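Neurotoxin (Clostridium botulinum, PDB 3N7L) probably binds gangliosides on nerve cells through this receptor-binding domain, the part of the botulinum toxin that recognises its target membrane. Local coordinates at residues G317-S322 / Y382-G387; N264-N269 / L332-Q337. All coordinates share one frame; numbering follows the deposited sequence.

Contact 1 (G317-S322 / Y382-G387); sequences GMYKPS and YSFKLG
S322 and K385 make the polar link of this contact: K385 N donates to S322 OG across 2.9 Å, with an N-H...O angle of 159°. The hydroxyl oxygen sits between the backbone N and the carbonyl carbon of its own residue (chi1 60°), and from there it lies in the plane of the F384 ring at its edge, 3.2 Å from F384 CB. The packed side of the contact is built around that phenylalanine. Y319 and F384 reach toward each other tip to tip, and Y319 OH comes to 3.6 Å from F384 CZ, near the plane of the F384 ring; F384 CE1 in turn lies close to the plane of the tyrosine ring, so the two meet edge to edge and do not stack. L386 crosses Y319 at about a right angle, its CD2 branch 3.6 Å from Y319 OH. P321 adds its CB, 4.0 Å from F384 CD1, and R323 and L325 also touch the phenylalanine. Whereas F384 and L386 are buried, S322 is exposed and K385 partly so, and on this looser side a water joins in. It accepts from S322 N at 2.9 Å and donates to K385 O at 2.6 Å, tying the two backbones together beside the direct bond. The K385 chain, extended beyond CG, leads away from 317-322, and its NZ is hydrogen-bonded to Y390 O. The loop after strand 313-318 thus meets F384, the last residue of strand 373-384, and the loop residues after it, at one edge of the beta-trefoil of the C-terminal receptor-binding half.

Contact 2 (N264-N269 / L332-Q337); sequences NGIVFN and LGALDQ
A single beta bridge, in the beta-trefoil half of the receptor-binding domain, joins the start of strand 265-270 to the end of strand 329-335. G265 and G333 are the bridged pair, with G265 CA 4.1 Å from G333 CA. The strands diverge quickly, since their directions differ by 122°, and the one direct hydrogen bond between the segments runs from A334 N to N264 O, at 2.8 Å. It approaches the carbonyl at a C=O...N angle of 158°, the donor tilted 22° from the carbonyl plane. The same oxygen receives a CA-H...O contact from G333 CA at 3.2 Å, an approach that the lack of a side chain on G333 permits: a beta carbon there would clash with N264 O. Two waters supplement the direct bond. Water 3 donates to both I266 O and L332 O and so joins two backbone carbonyls, while water 2 ties the N264 side chain, through OD1, to A334 O. Apolar contacts lie beside the bridge. I266 CG1, beside the backbone N and anti to the carbonyl carbon, runs over the G333 peptide, 3.7 Å from G333 C, and I266 CD1 continues to A334 CB, also at 3.7 Å. L316 and P399 pack on I266 as well, which places it in the buried interior. At the exposed end N264 and L335 cross at about a right angle, with L335 CD2 4.0 Å from N264 OD1. Here a single bridge fastens the two-stranded hairpin 257-270 to the larger sheet of the trefoil.

Overall arrangement
The two contacts lie about 9 Å apart, centre to centre, and both belong to the C-terminal, beta-trefoil half of the receptor-binding domain. Their segments alternate along the chain: 264-269, 317-322, 332-337, then 382-387. Strands 313-318 and 329-335 are antiparallel neighbours in one sheet and connect the contacts directly, with G317 O 2.7 Å from G333 N, a probable hydrogen bond, and Y319 CD2 packed on the same nitrogen. Strand 394-402 lies between 329-335 and 373-384 in that sheet. Contact 2 joins the hairpin 257-270 to it, whereas contact 1 joins the loop after 313-318 to the end of 373-384. Hairpin and loop are thus held on one trefoil, the half that probably carries ganglioside binding.

Contact 1 (G317-S322 / Y382-G387)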
ATOM      1  N   GLY A 317      10.689  -6.996  24.368  1.00 21.00           N
ATOM      2  CA  GLY A 317      11.085  -8.305  24.854  1.00 21.55           C
ATOM      3  C   GLY A 317      10.064  -8.866  25.826  1.00 21.50           C
ATOM      4  O   GLY A 317       9.270  -8.125  26.412  1.00 22.13           O
ATOM      5  N   MET A 318      10.077 -10.183  25.992  1.00 22.11           N
ATOM      6  CA  MET A 318       9.150 -10.845  26.901  1.00 22.20           C
ATOM      7  C   MET A 318       9.491 -10.505  28.341  1.00 21.91           C
ATOM      8  O   MET A 318      10.640 -10.224  28.660  1.00 21.55           O
ATOM      9  CB  MET A 318       9.220 -12.366  26.720  1.00 24.12           C
ATOM     10  CG  MET A 318       8.753 -12.861  25.357  1.00 25.56           C
ATOM     11  SD  MET A 318       8.920 -14.664  25.187  1.00 29.23           S
ATOM     12  CE  MET A 318      10.676 -14.790  24.862  1.00 24.45           C
ATOM     13  N   TYR A 319       8.485 -10.520  29.206  1.00 21.07           N
ATOM     14  CA  TYR A 319       8.692 -10.258  30.624  1.00 21.97           C
ATOM     15  C   TYR A 319       7.666 -11.076  31.394  1.00 21.93           C
ATOM     16  O   TYR A 319       6.697 -11.557  30.809  1.00 21.56           O
ATOM     17  CB  TYR A 319       8.544  -8.760  30.939  1.00 21.04           C
ATOM     18  CG  TYR A 319       7.157  -8.195  30.743  1.00 21.32           C
ATOM     19  CD1 TYR A 319       6.241  -8.168  31.790  1.00 22.10           C
ATOM     20  CD2 TYR A 319       6.759  -7.686  29.506  1.00 20.14           C
ATOM     21  CE1 TYR A 319       4.960  -7.647  31.612  1.00 20.90           C
ATOM     22  CE2 TYR A 319       5.481  -7.163  29.319  1.00 18.58           C
ATOM     23  CZ  TYR A 319       4.590  -7.149  30.374  1.00 19.79           C
ATOM     24  OH  TYR A 319       3.323  -6.658  30.192  1.00 18.51           O
ATOM     25  N   LYS A 320       7.889 -11.247  32.695  1.00 24.12           N
ATOM     26  CA  LYS A 320       6.966 -12.012  33.539  1.00 25.02           C
ATOM     27  C   LYS A 320       5.886 -11.091  34.080  1.00 24.82           C
ATOM     28  O   LYS A 320       6.174 -10.120  34.777  1.00 24.46           O
ATOM     29  CB  LYS A 320       7.714 -12.664  34.706  1.00 28.76           C
ATOM     30  CG  LYS A 320       6.851 -13.615  35.543  1.00 33.07           C
ATOM     31  CD  LYS A 320       7.680 -14.336  36.604  1.00 37.47           C
ATOM     32  CE  LYS A 320       6.856 -15.376  37.361  1.00 39.37           C
ATOM     33  NZ  LYS A 320       5.744 -14.762  38.141  1.00 42.29           N
ATOM     34  N   PRO A 321       4.621 -11.386  33.768  1.00 24.31           N
ATOM     35  CA  PRO A 321       3.517 -10.550  34.243  1.00 24.92           C
ATOM     36  C   PRO A 321       3.235 -10.789  35.727  1.00 24.58           C
ATOM     37  O   PRO A 321       3.663 -11.802  36.283  1.00 26.78           O
ATOM     38  CB  PRO A 321       2.364 -10.979  33.344  1.00 24.73           C
ATOM     39  CG  PRO A 321       2.629 -12.460  33.182  1.00 23.82           C
ATOM     40  CD  PRO A 321       4.128 -12.525  32.968  1.00 22.96           C
ATOM     41  N   SER A 322       2.529  -9.856  36.361  1.00 23.32           N
ATOM     42  CA  SER A 322       2.194  -9.972  37.778  1.00 25.03           C
ATOM     43  C   SER A 322       1.481 -11.293  38.094  1.00 26.06           C
ATOM     44  O   SER A 322       1.648 -11.856  39.169  1.00 26.52           O
ATOM     45  CB  SER A 322       1.317  -8.797  38.206  1.00 23.73           C
ATOM     46  OG  SER A 322       0.115  -8.765  37.457  1.00 23.21           O
ATOM     47  N   TYR A 382      -5.749  -8.345  28.741  1.00 20.88           N
ATOM     48  CA  TYR A 382      -5.593  -9.188  29.909  1.00 20.95           C
ATOM     49  C   TYR A 382      -5.615  -8.357  31.182  1.00 22.16           C
ATOM     50  O   TYR A 382      -5.178  -7.199  31.199  1.00 19.53           O
ATOM     51  CB  TYR A 382      -4.295  -9.985  29.814  1.00 20.84           C
ATOM     52  CG  TYR A 382      -4.251 -10.846  28.581  1.00 22.92           C
ATOM     53  CD1 TYR A 382      -3.738 -10.352  27.378  1.00 22.73           C
ATOM     54  CD2 TYR A 382      -4.784 -12.137  28.593  1.00 24.04           C
ATOM     55  CE1 TYR A 382      -3.757 -11.115  26.222  1.00 23.50           C
ATOM     56  CE2 TYR A 382      -4.813 -12.912  27.435  1.00 25.61           C
ATOM     57  CZ  TYR A 382      -4.297 -12.392  26.255  1.00 26.06           C
ATOM     58  OH  TYR A 382      -4.339 -13.145  25.105  1.00 29.40           O
ATOM     59  N   SER A 383      -6.123  -8.960  32.249  1.00 22.13           N
ATOM     60  CA  SER A 383      -6.228  -8.283  33.530  1.00 21.98           C
ATOM     61  C   SER A 383      -5.082  -8.624  34.470  1.00 21.53           C
ATOM     62  O   SER A 383      -4.984  -9.746  34.964  1.00 22.17           O
ATOM     63  CB  SER A 383      -7.561  -8.644  34.195  1.00 20.10           C
ATOM     64  OG  SER A 383      -7.662  -8.071  35.489  1.00 23.70           O
ATOM     65  N   PHE A 384      -4.201  -7.659  34.696  1.00 21.33           N
ATOM     66  CA  PHE A 384      -3.095  -7.857  35.616  1.00 21.83           C
ATOM     67  C   PHE A 384      -2.593  -6.508  36.127  1.00 21.85           C
ATOM     68  O   PHE A 384      -3.314  -5.511  36.045  1.00 21.49           O
ATOM     69  CB  PHE A 384      -1.963  -8.693  34.980  1.00 21.25           C
ATOM     70  CG  PHE A 384      -1.310  -8.072  33.763  1.00 21.76           C
ATOM     71  CD1 PHE A 384       0.045  -7.747  33.780  1.00 20.13           C
ATOM     72  CD2 PHE A 384      -2.030  -7.864  32.586  1.00 20.53           C
ATOM     73  CE1 PHE A 384       0.675  -7.226  32.642  1.00 20.44           C
ATOM     74  CE2 PHE A 384      -1.410  -7.345  31.443  1.00 19.37           C
ATOM     75  CZ  PHE A 384      -0.055  -7.024  31.468  1.00 18.35           C
ATOM     76  N   LYS A 385      -1.380  -6.470  36.667  1.00 20.13           N
ATOM     77  CA  LYS A 385      -0.847  -5.226  37.206  1.00 21.84           C
ATOM     78  C   LYS A 385       0.451  -4.765  36.544  1.00 22.02           C
ATOM     79  O   LYS A 385       1.376  -5.556  36.353  1.00 21.47           O
ATOM     80  CB  LYS A 385      -0.633  -5.382  38.719  1.00 23.31           C
ATOM     81  CG  LYS A 385      -1.891  -5.796  39.476  1.00 21.99           C
ATOM     82  CD  LYS A 385      -1.620  -6.008  40.960  1.00 25.16           C
ATOM     83  CE  LYS A 385      -2.914  -6.307  41.709  1.00 24.55           C
ATOM     84  NZ  LYS A 385      -2.665  -6.596  43.147  1.00 29.06           N
ATOM     85  N   LEU A 386       0.506  -3.481  36.196  1.00 22.41           N
ATOM     86  CA  LEU A 386       1.685  -2.884  35.571  1.00 22.80           C
ATOM     87  C   LEU A 386       2.031  -1.574  36.273  1.00 24.65           C
ATOM     88  O   LEU A 386       1.146  -0.868  36.772  1.00 24.38           O
ATOM     89  CB  LEU A 386       1.441  -2.602  34.079  1.00 21.67           C
ATOM     90  CG  LEU A 386       1.365  -3.782  33.103  1.00 21.97           C
ATOM     91  CD1 LEU A 386       0.955  -3.281  31.720  1.00 21.44           C
ATOM     92  CD2 LEU A 386       2.710  -4.496  33.040  1.00 20.15           C
ATOM     93  N   GLY A 387       3.322  -1.261  36.315  1.00 26.31           N
ATOM     94  CA  GLY A 387       3.772  -0.032  36.943  1.00 27.80           C
ATOM     95  C   GLY A 387       3.343   0.132  38.390  1.00 28.59           C
ATOM     96  O   GLY A 387       3.597  -0.735  39.230  1.00 26.60           O
TER
HETATM   97  O   HOH W   1       3.157  -7.226  35.356  1.00 21.37           O

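Contact 2 (N264-N269 / L332-Q337)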
ATOM      1  N   ASN A 264       6.949  -2.198  32.887  1.00 24.45           N
ATOM      2  CA  ASN A 264       7.713  -2.931  31.879  1.00 25.27           C
ATOM      3  C   ASN A 264       6.885  -3.231  30.642  1.00 24.01           C
ATOM      4  O   ASN A 264       7.429  -3.607  29.601  1.00 25.02           O
ATOM      5  CB  ASN A 264       8.200  -4.270  32.437  1.00 28.37           C
ATOM      6  CG  ASN A 264       9.204  -4.110  33.547  1.00 31.78           C
ATOM      7  OD1 ASN A 264      10.241  -3.476  33.370  1.00 33.73           O
ATOM      8  ND2 ASN A 264       8.903  -4.688  34.705  1.00 34.52           N
ATOM      9  N   GLY A 265       5.572  -3.064  30.751  1.00 22.21           N
ATOM     10  CA  GLY A 265       4.713  -3.404  29.635  1.00 20.62           C
ATOM     11  C   GLY A 265       4.386  -2.386  28.561  1.00 21.96           C
ATOM     12  O   GLY A 265       4.360  -1.172  28.792  1.00 21.74           O
ATOM     13  N   ILE A 266       4.159  -2.912  27.363  1.00 20.63           N
ATOM     14  CA  ILE A 266       3.737  -2.110  26.224  1.00 21.38           C
ATOM     15  C   ILE A 266       2.219  -2.237  26.297  1.00 21.45           C
ATOM     16  O   ILE A 266       1.697  -3.348  26.387  1.00 21.50           O
ATOM     17  CB  ILE A 266       4.171  -2.722  24.864  1.00 20.62           C
ATOM     18  CG1 ILE A 266       5.676  -2.551  24.642  1.00 20.40           C
ATOM     19  CG2 ILE A 266       3.374  -2.068  23.733  1.00 19.56           C
ATOM     20  CD1 ILE A 266       6.122  -1.103  24.562  1.00 24.10           C
ATOM     21  N   VAL A 267       1.509  -1.116  26.289  1.00 21.57           N
ATOM     22  CA  VAL A 267       0.053  -1.162  26.332  1.00 20.14           C
ATOM     23  C   VAL A 267      -0.475  -0.306  25.189  1.00 20.56           C
ATOM     24  O   VAL A 267       0.177   0.656  24.768  1.00 21.08           O
ATOM     25  CB  VAL A 267      -0.521  -0.630  27.674  1.00 20.79           C
ATOM     26  CG1 VAL A 267       0.017  -1.446  28.839  1.00 20.16           C
ATOM     27  CG2 VAL A 267      -0.184   0.839  27.841  1.00 24.83           C
ATOM     28  N   PHE A 268      -1.642  -0.664  24.672  1.00 19.37           N
ATOM     29  CA  PHE A 268      -2.229   0.081  23.571  1.00 20.19           C
ATOM     30  C   PHE A 268      -3.364   0.963  24.050  1.00 20.04           C
ATOM     31  O   PHE A 268      -4.257   0.506  24.766  1.00 20.91           O
ATOM     32  CB  PHE A 268      -2.737  -0.872  22.489  1.00 20.57           C
ATOM     33  CG  PHE A 268      -1.642  -1.619  21.783  1.00 21.45           C
ATOM     34  CD1 PHE A 268      -1.235  -2.873  22.228  1.00 21.11           C
ATOM     35  CD2 PHE A 268      -1.024  -1.070  20.665  1.00 21.47           C
ATOM     36  CE1 PHE A 268      -0.228  -3.575  21.561  1.00 21.07           C
ATOM     37  CE2 PHE A 268      -0.015  -1.761  19.989  1.00 22.05           C
ATOM     38  CZ  PHE A 268       0.381  -3.017  20.440  1.00 23.00           C
ATOM     39  N   ASN A 269      -3.313   2.231  23.661  1.00 20.06           N
ATOM     40  CA  ASN A 269      -4.337   3.193  24.041  1.00 20.91           C
ATOM     41  C   ASN A 269      -5.112   3.667  22.815  1.00 20.52           C
ATOM     42  O   ASN A 269      -4.607   3.603  21.688  1.00 18.44           O
ATOM     43  CB  ASN A 269      -3.704   4.397  24.744  1.00 22.06           C
ATOM     44  CG  ASN A 269      -3.012   4.016  26.043  1.00 24.98           C
ATOM     45  OD1 ASN A 269      -3.354   3.016  26.675  1.00 27.79           O
ATOM     46  ND2 ASN A 269      -2.050   4.825  26.453  1.00 23.08           N
ATOM     47  N   LEU A 332       4.625  -9.078  25.828  1.00 19.65           N
ATOM     48  CA  LEU A 332       5.766  -8.418  25.229  1.00 20.04           C
ATOM     49  C   LEU A 332       5.831  -7.010  25.826  1.00 20.86           C
ATOM     50  O   LEU A 332       4.826  -6.294  25.842  1.00 20.90           O
ATOM     51  CB  LEU A 332       5.591  -8.322  23.715  1.00 21.50           C
ATOM     52  CG  LEU A 332       6.833  -7.790  23.004  1.00 22.89           C
ATOM     53  CD1 LEU A 332       7.932  -8.850  23.087  1.00 23.43           C
ATOM     54  CD2 LEU A 332       6.506  -7.464  21.554  1.00 25.23           C
ATOM     55  N   GLY A 333       7.004  -6.621  26.319  1.00 19.63           N
ATOM     56  CA  GLY A 333       7.155  -5.303  26.918  1.00 19.66           C
ATOM     57  C   GLY A 333       8.337  -4.519  26.388  1.00 19.19           C
ATOM     58  O   GLY A 333       8.933  -4.892  25.384  1.00 19.64           O
ATOM     59  N   ALA A 334       8.670  -3.419  27.059  1.00 21.09           N
ATOM     60  CA  ALA A 334       9.789  -2.572  26.648  1.00 20.93           C
ATOM     61  C   ALA A 334      10.863  -2.665  27.728  1.00 21.66           C
ATOM     62  O   ALA A 334      10.679  -2.182  28.844  1.00 22.01           O
ATOM     63  CB  ALA A 334       9.322  -1.127  26.476  1.00 20.72           C
ATOM     64  N   LEU A 335      11.991  -3.277  27.384  1.00 22.74           N
ATOM     65  CA  LEU A 335      13.061  -3.485  28.351  1.00 23.36           C
ATOM     66  C   LEU A 335      14.402  -2.873  27.974  1.00 23.92           C
ATOM     67  O   LEU A 335      14.802  -2.898  26.810  1.00 23.14           O
ATOM     68  CB  LEU A 335      13.248  -4.988  28.564  1.00 24.69           C
ATOM     69  CG  LEU A 335      11.957  -5.788  28.751  1.00 26.76           C
ATOM     70  CD1 LEU A 335      12.241  -7.277  28.611  1.00 27.10           C
ATOM     71  CD2 LEU A 335      11.357  -5.459  30.102  1.00 26.45           C
ATOM     72  N   ASP A 336      15.096  -2.324  28.968  1.00 23.90           N
ATOM     73  CA  ASP A 336      16.421  -1.752  28.743  1.00 26.13           C
ATOM     74  C   ASP A 336      17.342  -2.944  29.012  1.00 25.22           C
ATOM     75  O   ASP A 336      17.768  -3.173  30.142  1.00 24.10           O
ATOM     76  CB  ASP A 336      16.685  -0.611  29.735  1.00 27.97           C
ATOM     77  CG  ASP A 336      17.925   0.198  29.382  1.00 30.54           C
ATOM     78  OD1 ASP A 336      18.020   1.368  29.819  1.00 34.48           O
ATOM     79  OD2 ASP A 336      18.804  -0.333  28.670  1.00 27.16           O
ATOM     80  N   GLN A 337      17.623  -3.709  27.962  1.00 24.75           N
ATOM     81  CA  GLN A 337      18.418  -4.928  28.085  1.00 24.57           C
ATOM     82  C   GLN A 337      19.574  -5.060  27.091  1.00 23.74           C
ATOM     83  O   GLN A 337      19.530  -4.516  25.988  1.00 23.55           O
ATOM     84  CB  GLN A 337      17.480  -6.126  27.906  1.00 27.07           C
ATOM     85  CG  GLN A 337      16.752  -6.082  26.561  1.00 30.22           C
ATOM     86  CD  GLN A 337      15.637  -7.110  26.425  1.00 32.83           C
ATOM     87  OE1 GLN A 337      14.866  -7.086  25.454  1.00 33.22           O
ATOM     88  NE2 GLN A 337      15.549  -8.018  27.383  1.00 31.36           N
TER
HETATM   89  O   HOH W   2      11.251  -1.563  31.401  1.00 30.92           O
HETATM   90  O   HOH W   3       2.790  -5.720  27.614  1.00 19.87           O